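Local coordinates for protein CRISPR-associated endonuclease Cas1 (Thermotoga maritima, PDB 4XTK) that probably cuts double-stranded DNA as a metal-dependent endonuclease of the CRISPR adaptive immune system, at residues 37-42 and 64-69; 124-127 and 131-134; 91-96 and 215-220. All blocks are in the same frame, centred on the assembly; numbering follows the deposited sequence.

From the N terminus, the chain builds a beta-rich domain, and contact 1 closes a loop inside it: the turn between strands 34-37 and 42-47 meets the segment running from helix 55-63 to strand 68-71. Contact 3 opens next, where helix 93-101 begins, and closes only when 215-220, in the loop before helix 230-252, comes back to it after a long, mostly helical excursion. Contact 2 is nested inside that excursion, a short local closure of the loop onto the end of helix 103-127. Contacts 1 and 2 lie on opposite sides of the chain's centre, their centres about 48 Å apart. Nearest atoms put contact 3 about 9 Å from contact 1 and about 17 Å from contact 2.

Contact 1. Residues 37-42 and 64-69; sequences IPVENV and KRIPIH
Val39 and Ile66 form the closest apolar pair of this contact, their side chains meeting at about a right angle. The CD1 methyl of Ile66 comes up against Val39 CB at 3.7 Å and lies 4.0 Å from Val39 CG1. In Ile66, CG1 stands anti to the carbonyl carbon (chi1 -61°), and the extended chi2 carries CD1 on toward Val39. The other branch, CG2, makes a looser approach of 4.4 Å to Val42 CG1.

The second Val39 methyl, CG2, rests on the aliphatic part of Lys64, with CE of the lysine 4.1 Å away. A bend at chi2 (-70°) turns the chain so that CD and CE cross the valine almost squarely. NZ of Lys64 lies 6.2 Å from Glu40 OE2, not in contact, though the opposite charges may attract weakly.

Backbone groups shape both sides. A type I beta turn runs from Val39 to Val42 and is closed by Val42 N bonding to Val39 O at 2.8 Å. Across from it, Arg65, with positive phi, ends helix 55-63 in a Schellman motif. The carbonyl oxygen of Val42 lies 3.6 Å from Ile66 CG1, a van der Waals contact.

All this belongs to the beta-rich N-terminal domain of Cas1. Val39 also packs on Phe60 and Ile66 on Leu61, both of helix 55-63, while Val42 reaches Val11 of strand 9-13; strands 42-47 and 68-71 run parallel as neighbours in one sheet.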
loop_
_atom_site.group_PDB
_atom_site.type_symbol
_atom_site.label_atom_id
_atom_site.label_comp_id
_atom_site.label_asym_id
_atom_site.label_seq_id
_atom_site.Cartn_x
_atom_site.Cartn_y
_atom_site.Cartn_z
ATOM N N ILE E 37 16.976 -17.492 -9.610
ATOM C CA ILE E 37 16.712 -16.102 -9.944
ATOM C C ILE E 37 17.841 -15.198 -9.452
ATOM O O ILE E 37 17.969 -14.966 -8.246
ATOM C CB ILE E 37 15.383 -15.626 -9.330
ATOM C CG1 ILE E 37 14.325 -16.729 -9.417
ATOM C CG2 ILE E 37 14.915 -14.344 -10.006
ATOM C CD1 ILE E 37 13.549 -16.930 -8.132
ATOM N N PRO E 38 18.663 -14.679 -10.381
ATOM C CA PRO E 38 19.706 -13.717 -10.011
ATOM C C PRO E 38 19.068 -12.425 -9.523
ATOM O O PRO E 38 18.111 -11.962 -10.135
ATOM C CB PRO E 38 20.473 -13.495 -11.321
ATOM C CG PRO E 38 20.096 -14.646 -12.196
ATOM C CD PRO E 38 18.692 -14.990 -11.818
ATOM N N VAL E 39 19.565 -11.875 -8.422
ATOM C CA VAL E 39 18.962 -10.688 -7.831
ATOM C C VAL E 39 19.569 -9.369 -8.315
ATOM O O VAL E 39 18.995 -8.301 -8.091
ATOM C CB VAL E 39 19.069 -10.737 -6.294
ATOM C CG1 VAL E 39 18.271 -11.903 -5.751
ATOM C CG2 VAL E 39 20.530 -10.844 -5.866
ATOM N N GLU E 40 20.708 -9.451 -8.996
ATOM C CA GLU E 40 21.558 -8.279 -9.230
ATOM C C GLU E 40 20.870 -7.118 -9.951
ATOM O O GLU E 40 21.118 -5.953 -9.634
ATOM C CB GLU E 40 22.809 -8.690 -10.008
ATOM C CG GLU E 40 24.097 -8.497 -9.220
ATOM C CD GLU E 40 24.573 -7.054 -9.227
ATOM O OE1 GLU E 40 24.837 -6.519 -10.324
ATOM O OE2 GLU E 40 24.674 -6.451 -8.135
ATOM N N ASN E 41 20.053 -7.431 -10.948
ATOM C CA ASN E 41 19.262 -6.415 -11.633
ATOM C C ASN E 41 17.802 -6.332 -11.176
ATOM O O ASN E 41 17.000 -5.640 -11.793
ATOM C CB ASN E 41 19.305 -6.627 -13.139
ATOM C CG ASN E 41 19.292 -5.322 -13.896
ATOM O OD1 ASN E 41 19.850 -4.327 -13.436
ATOM N ND2 ASN E 41 18.644 -5.310 -15.052
ATOM N N VAL E 42 17.441 -7.075 -10.138
ATOM C CA VAL E 42 16.047 -7.152 -9.719
ATOM C C VAL E 42 15.654 -6.098 -8.693
ATOM O O VAL E 42 16.246 -6.025 -7.616
ATOM C CB VAL E 42 15.736 -8.531 -9.126
ATOM C CG1 VAL E 42 14.281 -8.595 -8.657
ATOM C CG2 VAL E 42 16.033 -9.606 -10.148
ATOM N N LYS E 64 19.202 -7.267 0.355
ATOM C CA LYS E 64 19.314 -6.869 -1.043
ATOM C C LYS E 64 18.339 -5.739 -1.371
ATOM O O LYS E 64 18.286 -5.258 -2.506
ATOM C CB LYS E 64 19.058 -8.067 -1.962
ATOM C CG LYS E 64 20.055 -9.204 -1.804
ATOM C CD LYS E 64 21.426 -8.819 -2.338
ATOM C CE LYS E 64 22.401 -9.988 -2.267
ATOM N NZ LYS E 64 23.717 -9.671 -2.899
ATOM N N ARG E 65 17.566 -5.336 -0.366
ATOM C CA ARG E 65 16.630 -4.225 -0.484
ATOM C C ARG E 65 15.605 -4.492 -1.590
ATOM O O ARG E 65 15.208 -3.590 -2.332
ATOM C CB ARG E 65 17.400 -2.924 -0.715
ATOM C CG ARG E 65 18.346 -2.618 0.447
ATOM C CD ARG E 65 19.243 -1.406 0.232
ATOM N NE ARG E 65 20.013 -1.133 1.446
ATOM C CZ ARG E 65 20.871 -0.128 1.594
ATOM N NH1 ARG E 65 21.087 0.724 0.602
ATOM N NH2 ARG E 65 21.517 0.027 2.742
ATOM N N ILE E 66 15.180 -5.750 -1.668
ATOM C CA ILE E 66 14.208 -6.210 -2.652
ATOM C C ILE E 66 12.887 -6.582 -2.002
ATOM O O ILE E 66 12.809 -7.576 -1.277
ATOM C CB ILE E 66 14.722 -7.444 -3.416
ATOM C CG1 ILE E 66 16.001 -7.112 -4.185
ATOM C CG2 ILE E 66 13.639 -7.995 -4.327
ATOM C CD1 ILE E 66 16.662 -8.316 -4.802
ATOM N N PRO E 67 11.834 -5.798 -2.266
ATOM C CA PRO E 67 10.528 -6.176 -1.733
ATOM C C PRO E 67 9.918 -7.293 -2.556
ATOM O O PRO E 67 10.277 -7.486 -3.722
ATOM C CB PRO E 67 9.711 -4.885 -1.844
ATOM C CG PRO E 67 10.451 -4.013 -2.808
ATOM C CD PRO E 67 11.726 -4.688 -3.218
ATOM N N ILE E 68 9.013 -8.040 -1.942
ATOM C CA ILE E 68 8.344 -9.124 -2.638
ATOM C C ILE E 68 6.837 -8.945 -2.491
ATOM O O ILE E 68 6.313 -8.827 -1.378
ATOM C CB ILE E 68 8.817 -10.508 -2.118
ATOM C CG1 ILE E 68 8.037 -11.645 -2.768
ATOM C CG2 ILE E 68 8.720 -10.607 -0.601
ATOM C CD1 ILE E 68 8.642 -12.993 -2.466
ATOM N N HIS E 69 6.157 -8.875 -3.634
ATOM C CA HIS E 69 4.709 -8.686 -3.680
ATOM C C HIS E 69 3.987 -10.022 -3.835
ATOM O O HIS E 69 4.421 -10.888 -4.595
ATOM C CB HIS E 69 4.314 -7.761 -4.832
ATOM C CG HIS E 69 5.065 -6.467 -4.863
ATOM N ND1 HIS E 69 4.845 -5.459 -3.949
ATOM C CD2 HIS E 69 6.014 -6.008 -5.710
ATOM C CE1 HIS E 69 5.640 -4.439 -4.224
ATOM N NE2 HIS E 69 6.357 -4.745 -5.289
#

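Contact 2. Residues 124-127 and 131-134; sequences FLKK and RADS
Leu125 lays its CD1 methyl over the side chain of Ala132, 4.0 Å from Ala132 CB and 4.1 Å from Ala132 CA. The root of the leucine takes part as well, with Leu125 CB 4.2 Å from the same alanine methyl. Chi2 of Leu125 is near 180° (174°), which stretches the CD1 branch away from the helix and onto the alanine. Beside this pair, Lys126 adds only the inner part of its chain, its CG lying 4.4 Å from Ala132 CB at the exposed margin.

This is a tight helix-loop-helix connection in the helical C-terminal domain of Cas1: helix 103-127 ends, the chain doubles back, and the loop folds onto the last helical turn before helix 136-144 begins. Leu125 also touches Val130 and Leu135 of that loop, and Tyr162 and Ile166 of helix 148-166 pack against it too.

On the solvent side of the loop, Arg131 and Asp133 form a salt bridge held by charge: Arg131 NH1 lies 3.2 Å from Asp133 OD2, which sits well out of the guanidinium plane with no N-H pointing at it. The carboxylate lies over a face of that group, Asp133 OD1 being 4.2 Å above the guanidinium plane of Arg131, over its centre.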
loop_
_atom_site.group_PDB
_atom_site.type_symbol
_atom_site.label_atom_id
_atom_site.label_comp_id
_atom_site.label_asym_id
_atom_site.label_seq_id
_atom_site.Cartn_x
_atom_site.Cartn_y
_atom_site.Cartn_z
ATOM N N PHE E 124 -16.299 -0.735 -32.483
ATOM C CA PHE E 124 -17.169 -1.851 -32.143
ATOM C C PHE E 124 -18.434 -1.822 -33.000
ATOM O O PHE E 124 -18.867 -2.854 -33.522
ATOM C CB PHE E 124 -17.527 -1.827 -30.654
ATOM C CG PHE E 124 -18.307 -3.027 -30.199
ATOM C CD1 PHE E 124 -17.659 -4.202 -29.862
ATOM C CD2 PHE E 124 -19.688 -2.983 -30.117
ATOM C CE1 PHE E 124 -18.372 -5.310 -29.449
ATOM C CE2 PHE E 124 -20.408 -4.089 -29.704
ATOM C CZ PHE E 124 -19.747 -5.253 -29.368
ATOM N N LEU E 125 -19.011 -0.635 -33.154
ATOM C CA LEU E 125 -20.213 -0.463 -33.964
ATOM C C LEU E 125 -19.969 -0.750 -35.450
ATOM O O LEU E 125 -20.789 -1.399 -36.106
ATOM C CB LEU E 125 -20.769 0.952 -33.790
ATOM C CG LEU E 125 -21.325 1.294 -32.405
ATOM C CD1 LEU E 125 -21.695 2.762 -32.329
ATOM C CD2 LEU E 125 -22.523 0.413 -32.070
ATOM N N LYS E 126 -18.846 -0.275 -35.982
ATOM C CA LYS E 126 -18.556 -0.457 -37.404
ATOM C C LYS E 126 -18.213 -1.905 -37.750
ATOM O O LYS E 126 -18.495 -2.362 -38.857
ATOM C CB LYS E 126 -17.417 0.463 -37.843
ATOM C CG LYS E 126 -17.819 1.920 -37.971
ATOM C CD LYS E 126 -16.702 2.751 -38.574
ATOM C CE LYS E 126 -17.114 4.206 -38.714
ATOM N NZ LYS E 126 -16.003 5.050 -39.230
ATOM N N LYS E 127 -17.599 -2.614 -36.807
ATOM C CA LYS E 127 -17.285 -4.034 -36.981
ATOM C C LYS E 127 -18.566 -4.846 -37.128
ATOM O O LYS E 127 -18.602 -5.863 -37.818
ATOM C CB LYS E 127 -16.472 -4.556 -35.793
ATOM C CG LYS E 127 -15.058 -4.989 -36.118
ATOM C CD LYS E 127 -14.257 -5.225 -34.837
ATOM N N ARG E 131 -24.311 1.992 -37.809
ATOM C CA ARG E 131 -23.902 3.382 -38.039
ATOM C C ARG E 131 -23.381 4.038 -36.762
ATOM O O ARG E 131 -24.061 4.056 -35.740
ATOM C CB ARG E 131 -25.074 4.198 -38.591
ATOM C CG ARG E 131 -25.922 3.452 -39.605
ATOM C CD ARG E 131 -26.012 4.222 -40.911
ATOM N NE ARG E 131 -26.917 5.365 -40.819
ATOM C CZ ARG E 131 -26.601 6.601 -41.194
ATOM N NH1 ARG E 131 -25.392 6.862 -41.676
ATOM N NH2 ARG E 131 -27.490 7.578 -41.077
ATOM N N ALA E 132 -22.154 4.544 -36.816
ATOM C CA ALA E 132 -21.545 5.207 -35.662
ATOM C C ALA E 132 -21.585 6.740 -35.736
ATOM O O ALA E 132 -21.079 7.418 -34.842
ATOM C CB ALA E 132 -20.107 4.727 -35.489
ATOM N N ASP E 133 -22.174 7.281 -36.800
ATOM C CA ASP E 133 -22.090 8.718 -37.077
ATOM C C ASP E 133 -22.722 9.590 -35.988
ATOM O O ASP E 133 -22.305 10.732 -35.791
ATOM C CB ASP E 133 -22.731 9.043 -38.435
ATOM C CG ASP E 133 -24.205 8.679 -38.495
ATOM O OD1 ASP E 133 -24.674 7.920 -37.624
ATOM O OD2 ASP E 133 -24.896 9.150 -39.423
ATOM N N SER E 134 -23.713 9.053 -35.280
ATOM C CA SER E 134 -24.381 9.801 -34.220
ATOM C C SER E 134 -23.383 10.235 -33.147
ATOM O O SER E 134 -23.544 11.285 -32.521
ATOM C CB SER E 134 -25.501 8.970 -33.593
ATOM O OG SER E 134 -25.002 7.748 -33.087
#

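Contact 3. Residues 91-96 and 215-220; sequences FLILKQ and PRIGYL
Tyr219 gives its phenolic proton to the backbone oxygen of Gln96, with OH 3.1 Å from Gln96 O. The approach is steep: the angle at the carbonyl oxygen is 99°, and the hydroxyl is tilted 22° from the carbonyl plane. This bond ties the first turn of helix 93-101, with Leu92 at the N-cap position, to the loop before helix 230-252 in the helical domain of Cas1. The loop leads straight into His221, which probably binds manganese; the side chain of Tyr219 is about 7 Å from that of His221.

The Gln96 side chain slants across Ile217. Its chain is extended beyond CG (chi2 -180°), which sends the amide past the isoleucine, with NE2 3.9 Å from Ile217 CB and 3.5 Å from Ile217 O. At the other end of that amide, OE1 accepts a hydrogen bond from the backbone N of Asp214.

Both segments also face the second subunit: Ile93 of the helix packs on Ile93 of that subunit, and Arg216 of the loop makes salt bridges to Asp214 of its own chain and to Asp214 of the second subunit. Within the contact, Ile93 and Ile217 cross at about a right angle. Their CD1 methyls meet at 3.6 Å, and Ile217 CD1 also lies 4.1 Å from Gln96 CB.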
loop_
_atom_site.group_PDB
_atom_site.type_symbol
_atom_site.label_atom_id
_atom_site.label_comp_id
_atom_site.label_asym_id
_atom_site.label_seq_id
_atom_site.Cartn_x
_atom_site.Cartn_y
_atom_site.Cartn_z
ATOM N N PHE E 91 7.169 4.303 -7.363
ATOM C CA PHE E 91 5.775 4.550 -7.035
ATOM C C PHE E 91 5.366 5.954 -7.490
ATOM O O PHE E 91 6.035 6.944 -7.187
ATOM C CB PHE E 91 5.572 4.353 -5.529
ATOM C CG PHE E 91 4.147 4.369 -5.099
ATOM C CD1 PHE E 91 3.162 3.831 -5.906
ATOM C CD2 PHE E 91 3.793 4.875 -3.862
ATOM C CE1 PHE E 91 1.837 3.833 -5.506
ATOM C CE2 PHE E 91 2.477 4.877 -3.452
ATOM C CZ PHE E 91 1.495 4.355 -4.275
ATOM N N LEU E 92 4.275 6.024 -8.241
ATOM C CA LEU E 92 3.891 7.238 -8.960
ATOM C C LEU E 92 2.885 8.153 -8.241
ATOM O O LEU E 92 2.384 9.108 -8.836
ATOM C CB LEU E 92 3.338 6.848 -10.326
ATOM C CG LEU E 92 4.374 6.160 -11.208
ATOM C CD1 LEU E 92 3.698 5.500 -12.403
ATOM C CD2 LEU E 92 5.438 7.165 -11.663
ATOM N N ILE E 93 2.575 7.848 -6.986
ATOM C CA ILE E 93 1.537 8.570 -6.260
ATOM C C ILE E 93 1.723 10.103 -6.288
ATOM O O ILE E 93 0.760 10.842 -6.500
ATOM C CB ILE E 93 1.439 8.059 -4.789
ATOM C CG1 ILE E 93 0.240 8.682 -4.079
ATOM C CG2 ILE E 93 2.728 8.286 -4.011
ATOM C CD1 ILE E 93 -1.077 8.281 -4.674
ATOM N N LEU E 94 2.955 10.578 -6.128
ATOM C CA LEU E 94 3.215 12.013 -6.127
ATOM C C LEU E 94 3.033 12.600 -7.517
ATOM O O LEU E 94 2.516 13.713 -7.664
ATOM C CB LEU E 94 4.625 12.313 -5.610
ATOM C CG LEU E 94 4.892 11.865 -4.170
ATOM C CD1 LEU E 94 6.275 12.290 -3.715
ATOM C CD2 LEU E 94 3.823 12.373 -3.211
ATOM N N LYS E 95 3.467 11.866 -8.536
ATOM C CA LYS E 95 3.322 12.350 -9.901
ATOM C C LYS E 95 1.845 12.436 -10.235
ATOM O O LYS E 95 1.407 13.380 -10.894
ATOM C CB LYS E 95 4.047 11.447 -10.897
ATOM C CG LYS E 95 5.548 11.326 -10.678
ATOM C CD LYS E 95 6.254 12.660 -10.789
ATOM C CE LYS E 95 6.346 13.109 -12.233
ATOM N NZ LYS E 95 7.159 14.343 -12.380
ATOM N N GLN E 96 1.086 11.452 -9.751
ATOM C CA GLN E 96 -0.353 11.378 -9.977
ATOM C C GLN E 96 -1.108 12.557 -9.366
ATOM O O GLN E 96 -1.970 13.145 -10.016
ATOM C CB GLN E 96 -0.917 10.062 -9.420
ATOM C CG GLN E 96 -0.651 8.852 -10.312
ATOM C CD GLN E 96 -1.220 7.564 -9.758
ATOM O OE1 GLN E 96 -0.488 6.722 -9.238
ATOM N NE2 GLN E 96 -2.532 7.393 -9.881
ATOM N N PRO E 215 -4.283 3.313 -7.616
ATOM C CA PRO E 215 -5.671 3.221 -8.089
ATOM C C PRO E 215 -6.613 4.253 -7.465
ATOM O O PRO E 215 -7.709 4.453 -7.987
ATOM C CB PRO E 215 -6.078 1.807 -7.675
ATOM C CG PRO E 215 -5.269 1.541 -6.463
ATOM C CD PRO E 215 -3.947 2.210 -6.700
ATOM N N ARG E 216 -6.200 4.891 -6.372
ATOM C CA ARG E 216 -7.089 5.809 -5.656
ATOM C C ARG E 216 -7.169 7.199 -6.276
ATOM O O ARG E 216 -8.029 7.988 -5.906
ATOM C CB ARG E 216 -6.665 5.920 -4.195
ATOM C CG ARG E 216 -6.972 4.655 -3.434
ATOM C CD ARG E 216 -6.277 4.602 -2.103
ATOM N NE ARG E 216 -4.828 4.575 -2.238
ATOM C CZ ARG E 216 -4.010 4.273 -1.237
ATOM N NH1 ARG E 216 -4.514 3.957 -0.050
ATOM N NH2 ARG E 216 -2.697 4.277 -1.420
ATOM N N ILE E 217 -6.293 7.492 -7.227
ATOM C CA ILE E 217 -6.372 8.762 -7.930
ATOM C C ILE E 217 -6.721 8.559 -9.396
ATOM O O ILE E 217 -5.933 8.001 -10.144
ATOM C CB ILE E 217 -5.049 9.558 -7.826
ATOM C CG1 ILE E 217 -4.735 9.881 -6.365
ATOM C CG2 ILE E 217 -5.126 10.827 -8.641
ATOM C CD1 ILE E 217 -3.425 10.602 -6.175
ATOM N N GLY E 218 -7.911 9.006 -9.790
ATOM C CA GLY E 218 -8.324 9.016 -11.184
ATOM C C GLY E 218 -8.323 10.409 -11.808
ATOM O O GLY E 218 -7.958 11.388 -11.158
ATOM N N TYR E 219 -8.745 10.502 -13.068
ATOM C CA TYR E 219 -8.626 11.736 -13.841
ATOM C C TYR E 219 -9.938 12.144 -14.501
ATOM O O TYR E 219 -10.443 13.249 -14.256
ATOM C CB TYR E 219 -7.498 11.593 -14.863
ATOM C CG TYR E 219 -6.190 11.416 -14.140
ATOM C CD1 TYR E 219 -5.554 12.505 -13.552
ATOM C CD2 TYR E 219 -5.629 10.155 -13.969
ATOM C CE1 TYR E 219 -4.376 12.352 -12.848
ATOM C CE2 TYR E 219 -4.448 9.992 -13.272
ATOM C CZ TYR E 219 -3.826 11.094 -12.713
ATOM O OH TYR E 219 -2.656 10.933 -12.018
ATOM N N LEU E 220 -10.467 11.283 -15.365
ATOM C CA LEU E 220 -11.799 11.499 -15.920
ATOM C C LEU E 220 -12.838 11.514 -14.796
ATOM O O LEU E 220 -13.689 12.402 -14.731
ATOM C CB LEU E 220 -12.146 10.427 -16.957
ATOM C CG LEU E 220 -13.498 10.660 -17.640
ATOM C CD1 LEU E 220 -13.531 12.039 -18.286
ATOM C CD2 LEU E 220 -13.853 9.556 -18.644
#